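Local coordinates for cutm, flavoprotein of carbon monoxide dehydrogenase (Hydrogenophaga pseudoflava, PDB 1FFV) that binds FAD as the flavoprotein subunit of carbon monoxide dehydrogenase and probably passes electrons from the iron-sulfur subunit on to an outside acceptor, at residues 102-105 / 106-109; 75-78 / 79-82. All blocks are in the same frame, centred on the assembly; numbering follows the deposited sequence.

Interaction 1 of 2, residues 102-105 / 106-109; sequences ADPQ and VRNR. With FAD (flavin-adenine dinucleotide), chain J.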
loop_
_atom_site.group_PDB
_atom_site.type_symbol
_atom_site.label_atom_id
_atom_site.label_comp_id
_atom_site.label_asym_id
_atom_site.label_seq_id
_atom_site.Cartn_x
_atom_site.Cartn_y
_atom_site.Cartn_z
ATOM N N ALA C 102 -3.364 41.364 13.137
ATOM C CA ALA C 102 -3.284 39.978 12.682
ATOM C C ALA C 102 -4.208 39.006 13.428
ATOM O O ALA C 102 -5.397 39.270 13.581
ATOM C CB ALA C 102 -1.834 39.509 12.766
ATOM N N ASP C 103 -3.651 37.878 13.868
ATOM C CA ASP C 103 -4.393 36.854 14.601
ATOM C C ASP C 103 -3.515 36.293 15.738
ATOM O O ASP C 103 -2.347 36.670 15.855
ATOM C CB ASP C 103 -4.858 35.753 13.639
ATOM C CG ASP C 103 -3.706 35.011 12.982
ATOM O OD1 ASP C 103 -2.817 34.515 13.705
ATOM O OD2 ASP C 103 -3.711 34.890 11.739
ATOM N N PRO C 104 -4.046 35.372 16.569
ATOM C CA PRO C 104 -3.232 34.829 17.667
ATOM C C PRO C 104 -1.860 34.258 17.302
ATOM O O PRO C 104 -0.869 34.584 17.950
ATOM C CB PRO C 104 -4.149 33.772 18.284
ATOM C CG PRO C 104 -5.504 34.364 18.082
ATOM C CD PRO C 104 -5.417 34.836 16.639
ATOM N N GLN C 105 -1.797 33.427 16.269
ATOM C CA GLN C 105 -0.526 32.832 15.857
ATOM C C GLN C 105 0.491 33.873 15.442
ATOM O O GLN C 105 1.638 33.836 15.880
ATOM C CB GLN C 105 -0.724 31.844 14.708
ATOM C CG GLN C 105 -1.372 30.550 15.115
ATOM C CD GLN C 105 -2.870 30.555 14.911
ATOM O OE1 GLN C 105 -3.549 31.523 15.276
ATOM N NE2 GLN C 105 -3.395 29.480 14.325
ATOM N N VAL C 106 0.074 34.782 14.568
ATOM C CA VAL C 106 0.948 35.842 14.092
ATOM C C VAL C 106 1.431 36.673 15.274
ATOM O O VAL C 106 2.611 37.003 15.369
ATOM C CB VAL C 106 0.224 36.738 13.060
ATOM C CG1 VAL C 106 1.151 37.861 12.569
ATOM C CG2 VAL C 106 -0.243 35.892 11.879
ATOM N N ARG C 107 0.535 36.947 16.215
ATOM C CA ARG C 107 0.891 37.737 17.384
ATOM C C ARG C 107 1.852 37.075 18.363
ATOM O O ARG C 107 2.313 37.721 19.296
ATOM C CB ARG C 107 -0.362 38.218 18.106
ATOM C CG ARG C 107 -1.090 39.314 17.354
ATOM C CD ARG C 107 -2.073 40.027 18.259
ATOM N NE ARG C 107 -3.026 39.090 18.832
ATOM C CZ ARG C 107 -4.176 38.766 18.264
ATOM N NH1 ARG C 107 -4.523 39.312 17.108
ATOM N NH2 ARG C 107 -4.960 37.871 18.838
ATOM N N ASN C 108 2.119 35.785 18.186
ATOM C CA ASN C 108 3.064 35.068 19.045
ATOM C C ASN C 108 4.486 35.206 18.489
ATOM O O ASN C 108 5.447 34.774 19.125
ATOM C CB ASN C 108 2.718 33.577 19.126
ATOM C CG ASN C 108 1.615 33.268 20.130
ATOM O OD1 ASN C 108 0.883 32.278 19.958
ATOM N ND2 ASN C 108 1.505 34.073 21.182
ATOM N N ARG C 109 4.617 35.783 17.296
ATOM C CA ARG C 109 5.923 35.948 16.657
ATOM C C ARG C 109 6.201 37.396 16.239
ATOM O O ARG C 109 7.292 37.916 16.459
ATOM C CB ARG C 109 6.042 35.030 15.438
ATOM C CG ARG C 109 5.974 33.529 15.745
ATOM C CD ARG C 109 7.116 33.049 16.641
ATOM N NE ARG C 109 8.428 33.373 16.077
ATOM C CZ ARG C 109 9.584 33.291 16.736
ATOM N NH1 ARG C 109 9.616 32.887 18.001
ATOM N NH2 ARG C 109 10.710 33.656 16.136
HETATM P PA FAD J . 10.050 40.838 10.382
HETATM O O1A FAD J . 11.425 40.366 10.621
HETATM O O2A FAD J . 9.209 40.085 9.631
HETATM O O5B FAD J . 10.273 42.141 9.689
HETATM C C5B FAD J . 11.070 43.144 10.286
HETATM C C4B FAD J . 11.474 44.127 9.195
HETATM O O4B FAD J . 12.061 45.234 9.945
HETATM C C3B FAD J . 12.635 43.724 8.325
HETATM O O3B FAD J . 12.919 44.562 7.263
HETATM C C2B FAD J . 13.696 43.586 9.395
HETATM O O2B FAD J . 14.956 43.473 8.825
HETATM C C1B FAD J . 13.496 44.852 10.167
HETATM N N9A FAD J . 13.571 44.753 11.614
HETATM C C8A FAD J . 12.876 43.898 12.432
HETATM N N7A FAD J . 13.170 44.064 13.720
HETATM C C5A FAD J . 14.103 45.069 13.734
HETATM C C6A FAD J . 14.806 45.719 14.831
HETATM N N6A FAD J . 14.657 45.411 16.090
HETATM N N1A FAD J . 15.672 46.698 14.440
HETATM C C2A FAD J . 15.856 47.051 13.148
HETATM N N3A FAD J . 15.255 46.519 12.086
HETATM C C4A FAD J . 14.377 45.531 12.428
HETATM N N1 FAD J . 0.578 44.020 11.032
HETATM C C2 FAD J . -0.220 45.000 11.426
HETATM O O2 FAD J . 0.215 46.000 11.894
HETATM N N3 FAD J . -1.630 44.928 11.320
HETATM C C4 FAD J . -2.250 43.827 10.795
HETATM O O4 FAD J . -3.462 43.800 10.723
HETATM C C4X FAD J . -1.389 42.742 10.351
HETATM N N5 FAD J . -1.939 41.642 9.829
HETATM C C5X FAD J . -1.094 40.654 9.429
HETATM C C6 FAD J . -1.682 39.512 8.884
HETATM C C7 FAD J . -0.931 38.466 8.454
HETATM C C7M FAD J . -1.596 37.246 7.865
HETATM C C8 FAD J . 0.504 38.514 8.558
HETATM C C8M FAD J . 1.363 37.366 8.084
HETATM C C9 FAD J . 1.113 39.652 9.107
HETATM C C9A FAD J . 0.324 40.710 9.540
HETATM N N10 FAD J . 0.878 41.897 10.104
HETATM C C10 FAD J . 0.059 42.889 10.501
HETATM C "C1'" FAD J . 2.365 41.997 10.269
HETATM C "C2'" FAD J . 3.147 41.707 11.634
HETATM O "O2'" FAD J . 2.183 42.535 12.228
HETATM C "C3'" FAD J . 4.358 42.103 10.812
HETATM O "O3'" FAD J . 4.478 40.814 11.455
HETATM C "C4'" FAD J . 5.709 42.304 11.465
HETATM O "O4'" FAD J . 5.297 43.430 10.623
HETATM C "C5'" FAD J . 7.036 42.603 10.758
HETATM O "O5'" FAD J . 7.340 42.332 12.316
HETATM P P FAD J . 8.225 41.115 12.598
HETATM O O1P FAD J . 8.472 41.183 14.122
HETATM O O2P FAD J . 7.672 39.912 12.192
HETATM O O3P FAD J . 9.454 41.269 11.801
HETATM O O HOH W 1 -7.144 38.090 16.369
#

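Interaction 2 of 2, residues 75-78 / 79-82; sequences MTVE and NDLI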
loop_
_atom_site.group_PDB
_atom_site.type_symbol
_atom_site.label_atom_id
_atom_site.label_comp_id
_atom_site.label_asym_id
_atom_site.label_seq_id
_atom_site.Cartn_x
_atom_site.Cartn_y
_atom_site.Cartn_z
ATOM N N MET C 75 11.919 43.417 20.547
ATOM C CA MET C 75 11.496 42.051 20.269
ATOM C C MET C 75 10.272 41.571 21.051
ATOM O O MET C 75 9.959 40.373 21.058
ATOM C CB MET C 75 12.666 41.083 20.435
ATOM C CG MET C 75 13.686 41.156 19.306
ATOM S SD MET C 75 12.940 40.854 17.685
ATOM C CE MET C 75 12.928 39.117 17.652
ATOM N N THR C 76 9.589 42.499 21.718
ATOM C CA THR C 76 8.383 42.146 22.449
ATOM C C THR C 76 7.359 41.691 21.414
ATOM O O THR C 76 7.101 42.371 20.425
ATOM C CB THR C 76 7.782 43.341 23.223
ATOM O OG1 THR C 76 8.711 43.782 24.219
ATOM C CG2 THR C 76 6.473 42.943 23.899
ATOM N N VAL C 77 6.791 40.524 21.656
ATOM C CA VAL C 77 5.798 39.936 20.777
ATOM C C VAL C 77 4.424 40.603 21.003
ATOM O O VAL C 77 4.115 41.029 22.124
ATOM C CB VAL C 77 5.814 38.399 21.016
ATOM C CG1 VAL C 77 4.436 37.844 21.286
ATOM C CG2 VAL C 77 6.516 37.707 19.861
ATOM N N GLU C 78 3.620 40.718 19.943
ATOM C CA GLU C 78 2.305 41.364 20.036
ATOM C C GLU C 78 1.417 40.913 21.208
ATOM O O GLU C 78 0.818 41.754 21.884
ATOM C CB GLU C 78 1.536 41.243 18.716
ATOM C CG GLU C 78 2.206 41.895 17.491
ATOM C CD GLU C 78 2.254 43.429 17.551
ATOM O OE1 GLU C 78 2.937 44.035 16.700
ATOM O OE2 GLU C 78 1.604 44.036 18.432
ATOM N N ASN C 79 1.341 39.604 21.457
ATOM C CA ASN C 79 0.527 39.079 22.558
ATOM C C ASN C 79 1.063 39.448 23.947
ATOM O O ASN C 79 0.304 39.537 24.912
ATOM C CB ASN C 79 0.360 37.562 22.448
ATOM C CG ASN C 79 -0.668 37.156 21.405
ATOM O OD1 ASN C 79 -0.536 36.086 20.807
ATOM N ND2 ASN C 79 -1.689 37.978 21.192
ATOM N N ASP C 80 2.376 39.643 24.050
ATOM C CA ASP C 80 2.993 40.022 25.317
ATOM C C ASP C 80 2.700 41.486 25.606
ATOM O O ASP C 80 2.766 41.938 26.748
ATOM C CB ASP C 80 4.498 39.771 25.275
ATOM C CG ASP C 80 4.846 38.319 25.510
ATOM O OD1 ASP C 80 4.000 37.445 25.241
ATOM O OD2 ASP C 80 5.960 38.044 25.997
ATOM N N LEU C 81 2.372 42.214 24.545
ATOM C CA LEU C 81 2.026 43.618 24.633
ATOM C C LEU C 81 0.611 43.673 25.213
ATOM O O LEU C 81 0.302 44.508 26.064
ATOM C CB LEU C 81 2.035 44.209 23.227
ATOM C CG LEU C 81 2.575 45.615 23.029
ATOM C CD1 LEU C 81 4.029 45.680 23.472
ATOM C CD2 LEU C 81 2.428 45.995 21.567
ATOM N N ILE C 82 -0.228 42.743 24.760
ATOM C CA ILE C 82 -1.614 42.637 25.198
ATOM C C ILE C 82 -1.733 42.144 26.636
ATOM O O ILE C 82 -2.582 42.617 27.393
ATOM C CB ILE C 82 -2.404 41.659 24.294
ATOM C CG1 ILE C 82 -2.468 42.190 22.864
ATOM C CG2 ILE C 82 -3.809 41.424 24.839
ATOM C CD1 ILE C 82 -3.091 41.207 21.891
HETATM O O HOH W 2 7.700 38.812 23.955
#

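Interaction 1 of 2, residues 102-105 / 106-109
Asp103 and Val106 meet through a side-chain-to-backbone bond at the start of a short helical turn beside the FAD. The turn lies in the loop between helices 92-97 and 112-117 of the FAD-binding domain. OD1 of Asp103 accepts the backbone N of Val106 at 3.0 Å, and the bond is nearly straight at 174°. The N-H comes to the syn side of the carboxylate, 34° out of its plane. Asp103 CG sits between its own backbone N and carbonyl carbon (chi1 63°), which turns the carboxylate back over the start of the turn. There the two side chains cross at about a right angle, with Val106 CG2 against OD1. The other oxygen, OD2, forms a salt bridge with a basic side chain of a neighbouring protein chain.

The two methyl branches of Val106 part. CG1 presses on Ala102 CB at 3.4 Å, a tight carbon contact. The same CG1 of Val106 is 3.9 Å from C9 of the flavin. Ala102 also donates its backbone N to FAD O4 in a weak bond. Ala102 and Val106 thus line the FAD pocket together.

Arg107 lies alongside Pro104, both side chains pointing the same way. The arginine chain bends at chi3 and brings one guanidinium face over the 103-104 peptide. Asp103 C and Pro104 N both lie 3.4 Å above the guanidinium plane, offset toward the rim of the group. NH1 binds the carbonyl of Ile101 as well as a water that lies in the guanidinium plane, at its edge. The backbone N of Arg107 bonds to Asp103 O at 2.9 Å. One step on, Asn108 N bonds to Gln105 O at 3.1 Å.

Interaction 2 of 2, residues 75-78 / 79-82
The Asp80 carboxylate has Val77 CG1 beside it, 4.0 Å from Asp80 OD1, at the N-terminus of helix 78-83, where Val77 is the N-cap residue. The same OD1 is held from outside the two segments, by a basic side chain on the chain of another protein. Asp80 OD2 takes a weak bond from a water, which in turn accepts the backbone N of Val77 at 3.0 Å. The water thus ties Asp80 back to the residue before the helix. The side chains of Glu78 and Leu81 lie side by side, pointing the same way, with Glu78 OE2 3.8 Å from Leu81 CD2. Bent at chi2 (-68°), Glu78 turns toward His125, whose NE2 is hydrogen-bonded to OE2.

Thr76 meets Leu81 at about a right angle. Its CG2, anti to the backbone N, touches Leu81 CD1 at 3.7 Å, while OG1 bonds to the carbonyl of Gly73. The side chains of Thr76 and Leu81 both also rest on Ile112 of helix 112-117.

Val77 O receives weak bonds from the backbone N of both Asp80 and Leu81. Ile82 N bonds to Glu78 O at 3.2 Å, the one backbone bond across the two segments that is not weak.

How the interactions relate
Interaction 1 is the more buried, while interaction 2 is only partly so. Both belong to the FAD-binding domain, and their centres are about 9 Å apart. They touch directly: the backbone N of Asn79 probably bonds to Arg107 O, and the Arg107 side chain rests on Glu78 and Ile82. The loop 102-109 therefore packs against helix 78-83. In interaction 1 a side-chain carboxylate holds a backbone N-H of the turn, and two residues face the flavin. In interaction 2 the direct hydrogen bonds across the segments are backbone ones, mostly weak, with a water joining Asp80 to Val77. Both contacts also reach a neighbouring protein through an aspartate, so neither is purely internal.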